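Local atomic coordinates of AlyQ (Persicobacter sp. CCB-QB2, PDB entry 7D29), a protein that probably binds carbohydrate through an F5/8 type C (discoidin-like) beta-sandwich domain of what is probably an alginate lyase. Residues A61-D66 / W123-E128; N22-T27 / T34-N39; R68-S73 / G89-Q94. All coordinates share one frame; numbering follows the deposited sequence.

Interaction 1. Residues A61-D66 / W123-E128. With CA (calcium ion), chain B.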
ATOM      1  N   ALA A  61      -1.482  -1.248  -6.403  1.00  7.30           N
ATOM      2  CA  ALA A  61      -2.173  -0.923  -7.671  1.00  7.36           C
ATOM      3  C   ALA A  61      -3.105   0.225  -7.362  1.00  7.97           C
ATOM      4  O   ALA A  61      -3.877   0.125  -6.433  1.00  7.99           O
ATOM      5  CB  ALA A  61      -2.975  -2.089  -8.218  1.00  7.22           C
ATOM      6  N   TRP A  62      -3.008   1.263  -8.132  1.00  7.53           N
ATOM      7  CA  TRP A  62      -3.719   2.528  -7.861  1.00  8.40           C
ATOM      8  C   TRP A  62      -4.980   2.590  -8.718  1.00  9.46           C
ATOM      9  O   TRP A  62      -4.937   2.234  -9.898  1.00  9.22           O
ATOM     10  CB  TRP A  62      -2.771   3.698  -8.145  1.00  7.94           C
ATOM     11  CG  TRP A  62      -1.636   3.753  -7.175  1.00  7.97           C
ATOM     12  CD1 TRP A  62      -0.379   3.229  -7.352  1.00  8.42           C
ATOM     13  CD2 TRP A  62      -1.641   4.341  -5.876  1.00  7.87           C
ATOM     14  NE1 TRP A  62       0.376   3.411  -6.233  1.00  8.49           N
ATOM     15  CE2 TRP A  62      -0.358   4.122  -5.321  1.00  8.49           C
ATOM     16  CE3 TRP A  62      -2.610   5.001  -5.094  1.00  8.43           C
ATOM     17  CZ2 TRP A  62      -0.034   4.570  -4.051  1.00  8.62           C
ATOM     18  CZ3 TRP A  62      -2.259   5.461  -3.847  1.00  8.15           C
ATOM     19  CH2 TRP A  62      -0.993   5.225  -3.329  1.00  8.24           C
ATOM     20  N   TYR A  63      -6.084   3.072  -8.147  1.00  9.53           N
ATOM     21  CA  TYR A  63      -7.303   3.364  -8.922  1.00  9.77           C
ATOM     22  C   TYR A  63      -6.991   4.449  -9.957  1.00 10.07           C
ATOM     23  O   TYR A  63      -6.371   5.475  -9.590  1.00  8.90           O
ATOM     24  CB  TYR A  63      -8.345   3.899  -7.956  1.00 10.01           C
ATOM     25  CG  TYR A  63      -9.663   4.221  -8.611  1.00 10.24           C
ATOM     26  CD1 TYR A  63     -10.435   3.213  -9.158  1.00 11.07           C
ATOM     27  CD2 TYR A  63     -10.158   5.506  -8.585  1.00 11.91           C
ATOM     28  CE1 TYR A  63     -11.682   3.483  -9.710  1.00 13.53           C
ATOM     29  CE2 TYR A  63     -11.402   5.782  -9.131  1.00 13.18           C
ATOM     30  CZ  TYR A  63     -12.148   4.776  -9.707  1.00 14.69           C
ATOM     31  OH  TYR A  63     -13.371   5.065 -10.279  1.00 17.12           O
ATOM     32  N   ASN A  64      -7.412   4.252 -11.199  1.00 10.28           N
ATOM     33  CA  ASN A  64      -7.061   5.184 -12.308  1.00 11.46           C
ATOM     34  C   ASN A  64      -5.538   5.431 -12.306  1.00 10.98           C
ATOM     35  O   ASN A  64      -5.047   6.554 -12.606  1.00 10.33           O
ATOM     36  CB  ASN A  64      -7.861   6.482 -12.190  1.00 13.90           C
ATOM     37  CG  ASN A  64      -9.322   6.327 -12.537  1.00 15.87           C
ATOM     38  OD1 ASN A  64      -9.721   5.385 -13.201  1.00 20.19           O
ATOM     39  ND2 ASN A  64     -10.133   7.280 -12.121  1.00 20.37           N
ATOM     40  N   GLY A  65      -4.742   4.393 -11.991  1.00 10.47           N
ATOM     41  CA  GLY A  65      -3.291   4.527 -11.889  1.00 10.26           C
ATOM     42  C   GLY A  65      -2.583   4.842 -13.190  1.00 10.39           C
ATOM     43  O   GLY A  65      -1.478   5.392 -13.140  1.00 10.24           O
ATOM     44  N   ASP A  66      -3.244   4.613 -14.315  1.00 10.58           N
ATOM     45  CA  ASP A  66      -2.698   4.926 -15.656  1.00 11.59           C
ATOM     46  C   ASP A  66      -3.127   6.331 -16.092  1.00 12.10           C
ATOM     47  O   ASP A  66      -2.797   6.714 -17.219  1.00 12.50           O
ATOM     48  CB  ASP A  66      -3.155   3.870 -16.652  1.00 12.46           C
ATOM     49  CG  ASP A  66      -4.638   3.931 -17.005  1.00 13.48           C
ATOM     50  OD1 ASP A  66      -5.437   4.620 -16.294  1.00 14.28           O
ATOM     51  OD2 ASP A  66      -4.993   3.290 -17.983  1.00 17.16           O
ATOM     52  N   TRP A 123      -8.644  12.467  -3.401  1.00 12.16           N
ATOM     53  CA  TRP A 123      -8.921  11.057  -3.024  1.00 10.85           C
ATOM     54  C   TRP A 123      -7.639  10.222  -2.911  1.00 10.46           C
ATOM     55  O   TRP A 123      -6.670  10.449  -3.628  1.00  9.72           O
ATOM     56  CB  TRP A 123      -9.928  10.384  -3.972  1.00 11.04           C
ATOM     57  CG  TRP A 123     -11.320  10.890  -3.729  1.00 12.97           C
ATOM     58  CD1 TRP A 123     -11.915  11.998  -4.267  1.00 14.05           C
ATOM     59  CD2 TRP A 123     -12.243  10.349  -2.785  1.00 12.97           C
ATOM     60  NE1 TRP A 123     -13.181  12.155  -3.766  1.00 14.46           N
ATOM     61  CE2 TRP A 123     -13.409  11.154  -2.841  1.00 13.66           C
ATOM     62  CE3 TRP A 123     -12.210   9.268  -1.902  1.00 13.27           C
ATOM     63  CZ2 TRP A 123     -14.499  10.892  -2.031  1.00 14.26           C
ATOM     64  CZ3 TRP A 123     -13.321   8.988  -1.145  1.00 13.48           C
ATOM     65  CH2 TRP A 123     -14.455   9.797  -1.203  1.00 13.62           C
ATOM     66  N   ASN A 124      -7.701   9.222  -2.036  1.00 10.24           N
ATOM     67  CA  ASN A 124      -6.717   8.120  -2.000  1.00  9.57           C
ATOM     68  C   ASN A 124      -7.482   6.858  -2.323  1.00  9.00           C
ATOM     69  O   ASN A 124      -8.343   6.424  -1.516  1.00  8.58           O
ATOM     70  CB  ASN A 124      -6.048   8.019  -0.646  1.00  9.73           C
ATOM     71  CG  ASN A 124      -5.505   9.344  -0.227  1.00 10.06           C
ATOM     72  OD1 ASN A 124      -4.456   9.769  -0.689  1.00  9.17           O
ATOM     73  ND2 ASN A 124      -6.293  10.008   0.625  1.00 10.72           N
ATOM     74  N   SER A 125      -7.153   6.236  -3.460  1.00  8.84           N
ATOM     75  CA  SER A 125      -7.902   5.064  -3.947  1.00  8.37           C
ATOM     76  C   SER A 125      -6.918   4.006  -4.454  1.00  7.62           C
ATOM     77  O   SER A 125      -6.220   4.248  -5.417  1.00  7.47           O
ATOM     78  CB  SER A 125      -8.896   5.409  -5.001  1.00  8.76           C
ATOM     79  OG  SER A 125      -9.930   6.227  -4.467  1.00  9.03           O
ATOM     80  N   ILE A 126      -6.955   2.865  -3.802  1.00  7.00           N
ATOM     81  CA  ILE A 126      -6.004   1.737  -4.020  1.00  6.86           C
ATOM     82  C   ILE A 126      -6.838   0.514  -4.341  1.00  6.99           C
ATOM     83  O   ILE A 126      -7.743   0.142  -3.535  1.00  7.27           O
ATOM     84  CB  ILE A 126      -5.098   1.524  -2.781  1.00  6.75           C
ATOM     85  CG1 ILE A 126      -4.230   2.768  -2.538  1.00  7.44           C
ATOM     86  CG2 ILE A 126      -4.178   0.324  -2.982  1.00  6.81           C
ATOM     87  CD1 ILE A 126      -3.378   2.691  -1.320  1.00  7.29           C
ATOM     88  N   THR A 127      -6.501  -0.195  -5.428  1.00  7.43           N
ATOM     89  CA  THR A 127      -7.257  -1.392  -5.796  1.00  7.72           C
ATOM     90  C   THR A 127      -6.657  -2.692  -5.267  1.00  8.47           C
ATOM     91  O   THR A 127      -7.431  -3.661  -5.048  1.00  8.93           O
ATOM     92  CB  THR A 127      -7.372  -1.473  -7.316  1.00  8.23           C
ATOM     93  OG1 THR A 127      -6.070  -1.606  -7.883  1.00  8.44           O
ATOM     94  CG2 THR A 127      -8.092  -0.284  -7.884  1.00  8.40           C
ATOM     95  N   GLU A 128      -5.357  -2.750  -5.034  1.00  8.44           N
ATOM     96  CA  GLU A 128      -4.681  -3.987  -4.569  0.51  8.92           C
ATOM     97  C   GLU A 128      -3.378  -3.603  -3.882  1.00  8.16           C
ATOM     98  O   GLU A 128      -2.726  -2.682  -4.334  1.00  7.07           O
ATOM     99  CB  GLU A 128      -4.353  -4.967  -5.707  0.51  9.42           C
ATOM    100  CG  GLU A 128      -4.010  -6.410  -5.295  0.51 10.52           C
ATOM    101  CD  GLU A 128      -3.862  -7.363  -6.496  0.51 11.38           C
ATOM    102  OE1 GLU A 128      -3.783  -6.848  -7.660  0.51 13.22           O
ATOM    103  OE2 GLU A 128      -3.827  -8.604  -6.332  0.51 10.49           O
TER
HETATM  104 CA    CA B 401      -9.375  -4.861  -5.104  1.00 14.20          CA
HETATM  105  O   HOH W   1      -5.521  -0.426 -10.401  1.00  9.42           O
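With W62 CG and I126 CG1 each anti to the carbonyl carbon (chi1 -67° and -63°), the side chains of W62 and I126 leave adjacent strands in the same direction and lie side by side. The six-membered ring of W62 approaches the ethyl branch of I126 obliquely, CZ3 lying 3.6 Å from CG1, while its indole nitrogen reaches away to Y101 OH. Y63 takes another course: its CB sits against S125 CB at 3.4 Å, and with CG anti to the backbone N (chi1 -179°) the ring leads away from 123-128, with N64 CG over one face. S125 OG is hydrogen-bonded to S37 OG on the neighbouring strand 36-39. The backbone between these side chains is a worked example of a classic beta bulge in an antiparallel pair, here joining strands 52-62 and 123-133 of the domain's beta sandwich. T127 and E128 both face A61: A61 N donates to E128 O at 2.8 Å in a nearly straight bond, and T127 N donates to A61 O. Beyond the extra residue the register is shifted, and Y63 N reaches S125 O at 3.0 Å, coming from above the carbonyl plane. The chain turns a corner at T127. Its OG1 packs 3.2 Å from A61 CB and donates to a water that in turn donates to W62 O, bridging the two segments. From the same residue, the main-chain O binds the calcium ion at 2.3 Å, sharing the metal with N26, D29, N31 and T34.

Interaction 2. Residues N22-T27 / T34-N39. With CA (calcium ion), chain B.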
ATOM      1  N   ASN A  22     -16.107   2.059   0.047  1.00 10.04           N
ATOM      2  CA  ASN A  22     -15.073   1.258  -0.640  1.00  9.51           C
ATOM      3  C   ASN A  22     -14.086   0.758   0.423  1.00  9.08           C
ATOM      4  O   ASN A  22     -13.221   1.526   0.852  1.00  9.14           O
ATOM      5  CB  ASN A  22     -14.437   2.077  -1.761  1.00  9.49           C
ATOM      6  CG  ASN A  22     -15.419   2.362  -2.881  1.00 10.36           C
ATOM      7  OD1 ASN A  22     -15.728   1.466  -3.670  1.00 10.31           O
ATOM      8  ND2 ASN A  22     -15.919   3.600  -2.941  1.00 11.19           N
ATOM      9  N   LEU A  23     -14.277  -0.471   0.873  1.00  9.36           N
ATOM     10  CA  LEU A  23     -13.702  -0.965   2.142  1.00 10.23           C
ATOM     11  C   LEU A  23     -12.207  -1.240   2.002  1.00  9.41           C
ATOM     12  O   LEU A  23     -11.750  -1.680   0.958  1.00  9.06           O
ATOM     13  CB  LEU A  23     -14.399  -2.241   2.578  1.00 11.02           C
ATOM     14  CG  LEU A  23     -15.855  -2.090   2.998  1.00 11.75           C
ATOM     15  CD1 LEU A  23     -16.376  -3.463   3.402  1.00 14.09           C
ATOM     16  CD2 LEU A  23     -15.953  -1.100   4.117  1.00 12.64           C
ATOM     17  N   PRO A  24     -11.464  -1.073   3.112  1.00  9.88           N
ATOM     18  CA  PRO A  24     -10.049  -1.431   3.149  1.00  9.70           C
ATOM     19  C   PRO A  24      -9.770  -2.853   2.671  1.00  9.97           C
ATOM     20  O   PRO A  24      -8.797  -3.046   1.913  1.00 10.21           O
ATOM     21  CB  PRO A  24      -9.722  -1.252   4.638  1.00  9.67           C
ATOM     22  CG  PRO A  24     -10.627  -0.142   5.081  1.00  9.29           C
ATOM     23  CD  PRO A  24     -11.928  -0.507   4.396  1.00  9.46           C
ATOM     24  N   GLU A  25     -10.646  -3.818   3.000  1.00  9.79           N
ATOM     25  CA  GLU A  25     -10.461  -5.239   2.586  1.00 11.97           C
ATOM     26  C   GLU A  25     -10.469  -5.389   1.057  1.00  9.71           C
ATOM     27  O   GLU A  25      -9.981  -6.424   0.549  1.00  9.47           O
ATOM     28  CB  GLU A  25     -11.578  -6.145   3.146  1.00 14.52           C
ATOM     29  CG  GLU A  25     -12.921  -5.881   2.452  1.00 18.36           C
ATOM     30  CD  GLU A  25     -14.164  -6.678   2.829  1.00 23.93           C
ATOM     31  OE1 GLU A  25     -14.633  -6.563   3.939  1.00 22.51           O
ATOM     32  OE2 GLU A  25     -14.688  -7.373   1.948  1.00 36.32           O
ATOM     33  N   ASN A  26     -10.996  -4.423   0.306  1.00  9.06           N
ATOM     34  CA  ASN A  26     -11.000  -4.497  -1.174  1.00  9.28           C
ATOM     35  C   ASN A  26      -9.567  -4.495  -1.723  1.00  9.06           C
ATOM     36  O   ASN A  26      -9.403  -4.812  -2.909  1.00  9.58           O
ATOM     37  CB  ASN A  26     -11.833  -3.400  -1.810  1.00  9.24           C
ATOM     38  CG  ASN A  26     -13.304  -3.542  -1.531  1.00 10.01           C
ATOM     39  OD1 ASN A  26     -13.764  -4.574  -1.035  1.00 11.38           O
ATOM     40  ND2 ASN A  26     -14.039  -2.504  -1.876  1.00 11.44           N
ATOM     41  N   THR A  27      -8.568  -4.068  -0.942  1.00  8.23           N
ATOM     42  CA  THR A  27      -7.155  -4.065  -1.401  1.00  7.58           C
ATOM     43  C   THR A  27      -6.574  -5.473  -1.404  1.00  8.23           C
ATOM     44  O   THR A  27      -5.452  -5.641  -1.971  1.00  8.33           O
ATOM     45  CB  THR A  27      -6.273  -3.115  -0.575  1.00  7.77           C
ATOM     46  OG1 THR A  27      -6.290  -3.498   0.803  1.00  7.46           O
ATOM     47  CG2 THR A  27      -6.702  -1.678  -0.751  1.00  8.31           C
ATOM     48  N   THR A  34     -12.095  -3.506  -7.711  1.00 10.18           N
ATOM     49  CA  THR A  34     -12.570  -3.045  -6.380  1.00 10.11           C
ATOM     50  C   THR A  34     -11.459  -2.264  -5.685  1.00 10.18           C
ATOM     51  O   THR A  34     -10.268  -2.581  -5.896  1.00  9.98           O
ATOM     52  CB  THR A  34     -12.988  -4.208  -5.492  1.00 10.41           C
ATOM     53  OG1 THR A  34     -11.812  -4.964  -5.188  1.00  9.15           O
ATOM     54  CG2 THR A  34     -14.031  -5.090  -6.159  1.00 10.88           C
ATOM     55  N   ARG A  35     -11.830  -1.334  -4.848  1.00  9.61           N
ATOM     56  CA  ARG A  35     -10.847  -0.430  -4.228  1.00  9.25           C
ATOM     57  C   ARG A  35     -11.211  -0.100  -2.795  1.00  8.88           C
ATOM     58  O   ARG A  35     -12.388  -0.236  -2.385  1.00  9.21           O
ATOM     59  CB  ARG A  35     -10.748   0.887  -5.013  1.00  9.09           C
ATOM     60  CG  ARG A  35     -12.014   1.751  -4.908  1.00  9.39           C
ATOM     61  CD  ARG A  35     -11.960   2.937  -5.843  1.00  9.99           C
ATOM     62  NE  ARG A  35     -13.103   3.823  -5.663  1.00 10.60           N
ATOM     63  CZ  ARG A  35     -14.202   3.837  -6.406  1.00 12.62           C
ATOM     64  NH1 ARG A  35     -14.358   2.994  -7.423  1.00 14.11           N
ATOM     65  NH2 ARG A  35     -15.171   4.707  -6.111  1.00 14.94           N
ATOM     66  N   TRP A  36     -10.189   0.340  -2.067  1.00  8.82           N
ATOM     67  CA  TRP A  36     -10.342   1.212  -0.877  1.00  8.42           C
ATOM     68  C   TRP A  36     -10.302   2.667  -1.320  1.00  8.66           C
ATOM     69  O   TRP A  36      -9.439   3.011  -2.128  1.00  9.00           O
ATOM     70  CB  TRP A  36      -9.230   0.921   0.132  1.00  8.39           C
ATOM     71  CG  TRP A  36      -9.104   1.950   1.208  1.00  8.88           C
ATOM     72  CD1 TRP A  36      -9.995   2.173   2.201  1.00  9.43           C
ATOM     73  CD2 TRP A  36      -8.030   2.892   1.404  1.00  9.34           C
ATOM     74  NE1 TRP A  36      -9.596   3.220   2.964  1.00 10.06           N
ATOM     75  CE2 TRP A  36      -8.364   3.654   2.545  1.00  9.61           C
ATOM     76  CE3 TRP A  36      -6.847   3.208   0.714  1.00  8.88           C
ATOM     77  CZ2 TRP A  36      -7.516   4.647   3.059  1.00  9.57           C
ATOM     78  CZ3 TRP A  36      -6.002   4.146   1.251  1.00  9.00           C
ATOM     79  CH2 TRP A  36      -6.367   4.914   2.360  1.00  9.38           C
ATOM     80  N   SER A  37     -11.222   3.485  -0.826  1.00  8.08           N
ATOM     81  CA  SER A  37     -11.197   4.945  -1.048  1.00  8.82           C
ATOM     82  C   SER A  37     -11.344   5.657   0.297  1.00  9.10           C
ATOM     83  O   SER A  37     -12.241   5.318   1.094  1.00  8.66           O
ATOM     84  CB  SER A  37     -12.234   5.451  -2.021  1.00  9.21           C
ATOM     85  OG  SER A  37     -12.055   4.918  -3.328  1.00 10.22           O
ATOM     86  N   ALA A  38     -10.533   6.677   0.469  1.00  8.80           N
ATOM     87  CA  ALA A  38     -10.674   7.657   1.563  1.00  9.27           C
ATOM     88  C   ALA A  38     -10.196   8.994   1.051  1.00 10.62           C
ATOM     89  O   ALA A  38      -9.091   9.108   0.463  1.00 10.02           O
ATOM     90  CB  ALA A  38      -9.941   7.233   2.788  1.00  9.95           C
ATOM     91  N   ASN A  39     -11.014  10.020   1.304  1.00 11.57           N
ATOM     92  CA  ASN A  39     -10.769  11.371   0.772  1.00 12.88           C
ATOM     93  C   ASN A  39      -9.890  12.151   1.748  1.00 12.98           C
ATOM     94  O   ASN A  39     -10.162  12.159   2.975  1.00 13.71           O
ATOM     95  CB  ASN A  39     -12.098  12.079   0.544  1.00 14.49           C
ATOM     96  CG  ASN A  39     -11.949  13.215  -0.440  1.00 17.34           C
ATOM     97  OD1 ASN A  39     -10.898  13.383  -1.048  1.00 16.27           O
ATOM     98  ND2 ASN A  39     -13.003  14.022  -0.564  1.00 19.77           N
TER
HETATM   99 CA    CA B 401      -9.375  -4.861  -5.104  1.00 14.20          CA
HETATM  100  O   HOH W   2     -14.718  -0.850  -4.760  1.00  9.97           O
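A calcium-bound loop here packs on the start of strand 36-39: the 3-10 turn in 22-27 and the run into the strand meet through the metal, two hydrogen bonds and layered side chains. N26 O, at 2.2 Å, and T34, through both O and OG1, bind the calcium ion, whose shell D29, N31 and T127 complete. Beside the metal, N26 ND2 donates to R35 O at 2.9 Å; the acceptor lies in the amide plane, although the donor stands above the carbonyl plane. Farther along, S37 N bonds to N22 O. R35, extended from CG to NE, brings its guanidinium against the amide of N22, with OD1 3.9 Å above the centre of one face and the two planes 30° apart; D20 OD1 holds N22 ND2. NE donates in plane to S37 OG at 2.8 Å, which helps hold the group's rotation. Replacing R35 by alanine is likely to open a gap against the N22 amide, though D20 would still hold it, and to cost S37 OG the NE bond while keeping that with S125 OG. P24 CG lies 3.7 Å from W36 CD1, and both residues rest on strands 13-16 and 44-49, while the backbone of W36 pairs with I126 of strand 123-133.

Interaction 3. Residues R68-S73 / G89-Q94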
ATOM      1  N   ARG A  68      -3.404   9.192 -13.466  1.00 11.74           N
ATOM      2  CA  ARG A  68      -3.077  10.189 -12.430  1.00 12.00           C
ATOM      3  C   ARG A  68      -1.991   9.642 -11.498  1.00 10.96           C
ATOM      4  O   ARG A  68      -1.808   8.438 -11.453  1.00 10.62           O
ATOM      5  CB  ARG A  68      -4.316  10.535 -11.612  1.00 11.53           C
ATOM      6  CG  ARG A  68      -4.749   9.428 -10.653  1.00 11.73           C
ATOM      7  CD  ARG A  68      -6.149   9.619 -10.135  1.00 11.74           C
ATOM      8  NE  ARG A  68      -6.376   8.959  -8.858  1.00 11.04           N
ATOM      9  CZ  ARG A  68      -7.552   8.883  -8.259  1.00 11.84           C
ATOM     10  NH1 ARG A  68      -8.621   9.466  -8.796  1.00 13.58           N
ATOM     11  NH2 ARG A  68      -7.638   8.292  -7.068  1.00 11.64           N
ATOM     12  N   THR A  69      -1.255  10.559 -10.879  1.00 11.35           N
ATOM     13  CA  THR A  69      -0.153  10.250  -9.946  1.00 11.58           C
ATOM     14  C   THR A  69      -0.656  10.480  -8.535  1.00 12.08           C
ATOM     15  O   THR A  69      -1.417  11.436  -8.290  1.00 11.89           O
ATOM     16  CB  THR A  69       1.106  11.068 -10.259  1.00 12.65           C
ATOM     17  OG1 THR A  69       0.778  12.470 -10.251  1.00 12.90           O
ATOM     18  CG2 THR A  69       1.684  10.685 -11.603  1.00 13.15           C
ATOM     19  N   SER A  70      -0.284   9.588  -7.631  1.00 11.98           N
ATOM     20  CA  SER A  70      -0.683   9.668  -6.206  1.00 13.04           C
ATOM     21  C   SER A  70       0.538   9.806  -5.338  1.00 12.84           C
ATOM     22  O   SER A  70       1.446   8.995  -5.458  1.00 12.15           O
ATOM     23  CB  SER A  70      -1.408   8.422  -5.771  1.00 15.21           C
ATOM     24  OG  SER A  70      -2.621   8.320  -6.466  1.00 18.53           O
ATOM     25  N   GLY A  71       0.492  10.713  -4.370  1.00 11.85           N
ATOM     26  CA  GLY A  71       1.582  10.852  -3.403  1.00 11.20           C
ATOM     27  C   GLY A  71       1.315   9.965  -2.219  1.00  9.65           C
ATOM     28  O   GLY A  71       0.147   9.785  -1.830  1.00 10.33           O
ATOM     29  N   PHE A  72       2.354   9.325  -1.707  1.00  9.37           N
ATOM     30  CA  PHE A  72       2.179   8.353  -0.615  1.00  9.45           C
ATOM     31  C   PHE A  72       3.491   8.185   0.138  1.00  9.34           C
ATOM     32  O   PHE A  72       4.591   8.552  -0.317  1.00 10.25           O
ATOM     33  CB  PHE A  72       1.674   7.012  -1.173  1.00 10.03           C
ATOM     34  CG  PHE A  72       2.713   6.275  -1.963  1.00  9.73           C
ATOM     35  CD1 PHE A  72       2.918   6.564  -3.312  1.00 10.14           C
ATOM     36  CD2 PHE A  72       3.536   5.335  -1.362  1.00 10.72           C
ATOM     37  CE1 PHE A  72       3.917   5.915  -4.012  1.00 10.71           C
ATOM     38  CE2 PHE A  72       4.550   4.710  -2.064  1.00 11.01           C
ATOM     39  CZ  PHE A  72       4.724   4.978  -3.394  1.00 10.94           C
ATOM     40  N   SER A  73       3.373   7.576   1.291  1.00 10.36           N
ATOM     41  CA  SER A  73       4.530   7.132   2.096  1.00 11.22           C
ATOM     42  C   SER A  73       4.191   5.770   2.691  1.00 10.59           C
ATOM     43  O   SER A  73       2.991   5.442   2.924  1.00 10.68           O
ATOM     44  CB  SER A  73       4.923   8.161   3.127  1.00 14.36           C
ATOM     45  OG  SER A  73       3.962   8.168   4.125  1.00 19.85           O
ATOM     46  N   GLY A  89       7.114   8.700  -1.907  1.00 11.31           N
ATOM     47  CA  GLY A  89       7.220   9.100  -3.320  1.00 11.59           C
ATOM     48  C   GLY A  89       5.861   9.315  -3.933  1.00 12.12           C
ATOM     49  O   GLY A  89       4.894   9.671  -3.243  1.00 11.30           O
ATOM     50  N   THR A  90       5.804   9.110  -5.234  1.00 12.33           N
ATOM     51  CA  THR A  90       4.640   9.391  -6.072  1.00 11.86           C
ATOM     52  C   THR A  90       4.542   8.227  -7.053  1.00 12.22           C
ATOM     53  O   THR A  90       5.550   7.872  -7.647  1.00 15.02           O
ATOM     54  CB  THR A  90       4.815  10.729  -6.826  1.00 14.06           C
ATOM     55  OG1 THR A  90       5.073  11.772  -5.875  1.00 16.53           O
ATOM     56  CG2 THR A  90       3.598  11.108  -7.630  1.00 14.88           C
ATOM     57  N   SER A  91       3.354   7.668  -7.198  1.00 11.20           N
ATOM     58  CA  SER A  91       3.032   6.600  -8.161  1.00 10.50           C
ATOM     59  C   SER A  91       3.320   7.122  -9.574  1.00 10.54           C
ATOM     60  O   SER A  91       3.351   8.366  -9.783  1.00 11.26           O
ATOM     61  CB  SER A  91       1.637   6.120  -7.977  1.00 10.47           C
ATOM     62  OG  SER A  91       0.684   6.961  -8.572  1.00 10.07           O
ATOM     63  N   SER A  92       3.592   6.197 -10.501  1.00 10.03           N
ATOM     64  CA  SER A  92       4.103   6.541 -11.852  1.00 10.28           C
ATOM     65  C   SER A  92       3.050   7.273 -12.688  1.00 10.01           C
ATOM     66  O   SER A  92       3.451   8.021 -13.605  1.00 10.31           O
ATOM     67  CB  SER A  92       4.591   5.318 -12.567  1.00  8.89           C
ATOM     68  OG  SER A  92       3.519   4.480 -12.892  1.00  9.48           O
ATOM     69  N   GLY A  93       1.763   6.993 -12.465  1.00 10.03           N
ATOM     70  CA  GLY A  93       0.722   7.469 -13.366  1.00 11.70           C
ATOM     71  C   GLY A  93       0.710   6.686 -14.674  1.00 11.60           C
ATOM     72  O   GLY A  93       0.059   7.152 -15.622  1.00 11.15           O
ATOM     73  N   GLN A  94       1.399   5.539 -14.751  1.00  9.53           N
ATOM     74  CA  GLN A  94       1.625   4.846 -16.050  1.00  9.70           C
ATOM     75  C   GLN A  94       1.077   3.411 -16.113  1.00 10.51           C
ATOM     76  O   GLN A  94       1.332   2.723 -17.120  1.00 10.99           O
ATOM     77  CB  GLN A  94       3.121   4.901 -16.329  1.00  9.47           C
ATOM     78  CG  GLN A  94       3.588   6.310 -16.620  1.00 10.67           C
ATOM     79  CD  GLN A  94       5.093   6.430 -16.659  1.00 11.14           C
ATOM     80  OE1 GLN A  94       5.795   5.629 -17.247  1.00 10.71           O
ATOM     81  NE2 GLN A  94       5.630   7.333 -15.868  1.00 14.23           N
TER
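Strands 70-77 and 82-90 run antiparallel, with G71 and T90 a non-hydrogen-bonded pair and F72 and G89 a hydrogen-bonded one, in which F72 N to G89 O and G89 N to F72 O both measure 3.0 Å. The ladder outlasts the strand of G89 and T90 by a residue: S91 N donates to S70 O at 2.9 Å, and S91 OG in turn accepts from S70 N at 3.0 Å. That hydroxyl stands between the backbone N and the carbonyl carbon (chi1 80°), a rotation that turns it toward S70 on the neighbouring strand to take the place of a main-chain acceptor. F72 turns its ring edge-on to this junction, CE1 lying 3.7 Å from S91 N, close to the ring plane; its ring also meets those of W62 and Y101. The methyl of T90, CG2, packs on T69 CB at 3.6 Å, the two side chains crossing at a slant, while T69 CG2 faces S91 O. Next to them the chain bends through G93, whose CA lies 3.3 Å from R68 O; its phi is positive, and a beta carbon there would collide with T69 CG2. S92 OG accepts from Q94 N, forming an ST turn, and bonds to E99 as well. The whole is the open end of a beta hairpin, whose strand 82-90 forms one margin of a five-stranded antiparallel sheet in the F5/8 type C beta sandwich.

Along the chain, interaction 2 closes before either of the others opens, and interaction 3 falls between the two segments of interaction 1. The centres of interactions 1 and 2 lie about 9 Å apart; strands 36-39 and 123-133 are neighbours in one sheet, joined by S125 OG to S37 OG and W36 N to I126 O, and both contacts supply ligands to the same calcium ion. Interaction 3, in the other sheet, is also about 9 Å from interaction 1 between centres, and W62 spans the gap by packing on S70, F72 and S91. Interactions 2 and 3, about 17 Å apart between centres, do not touch. Interaction 1 thus connects the calcium site with the hairpin across the beta sandwich.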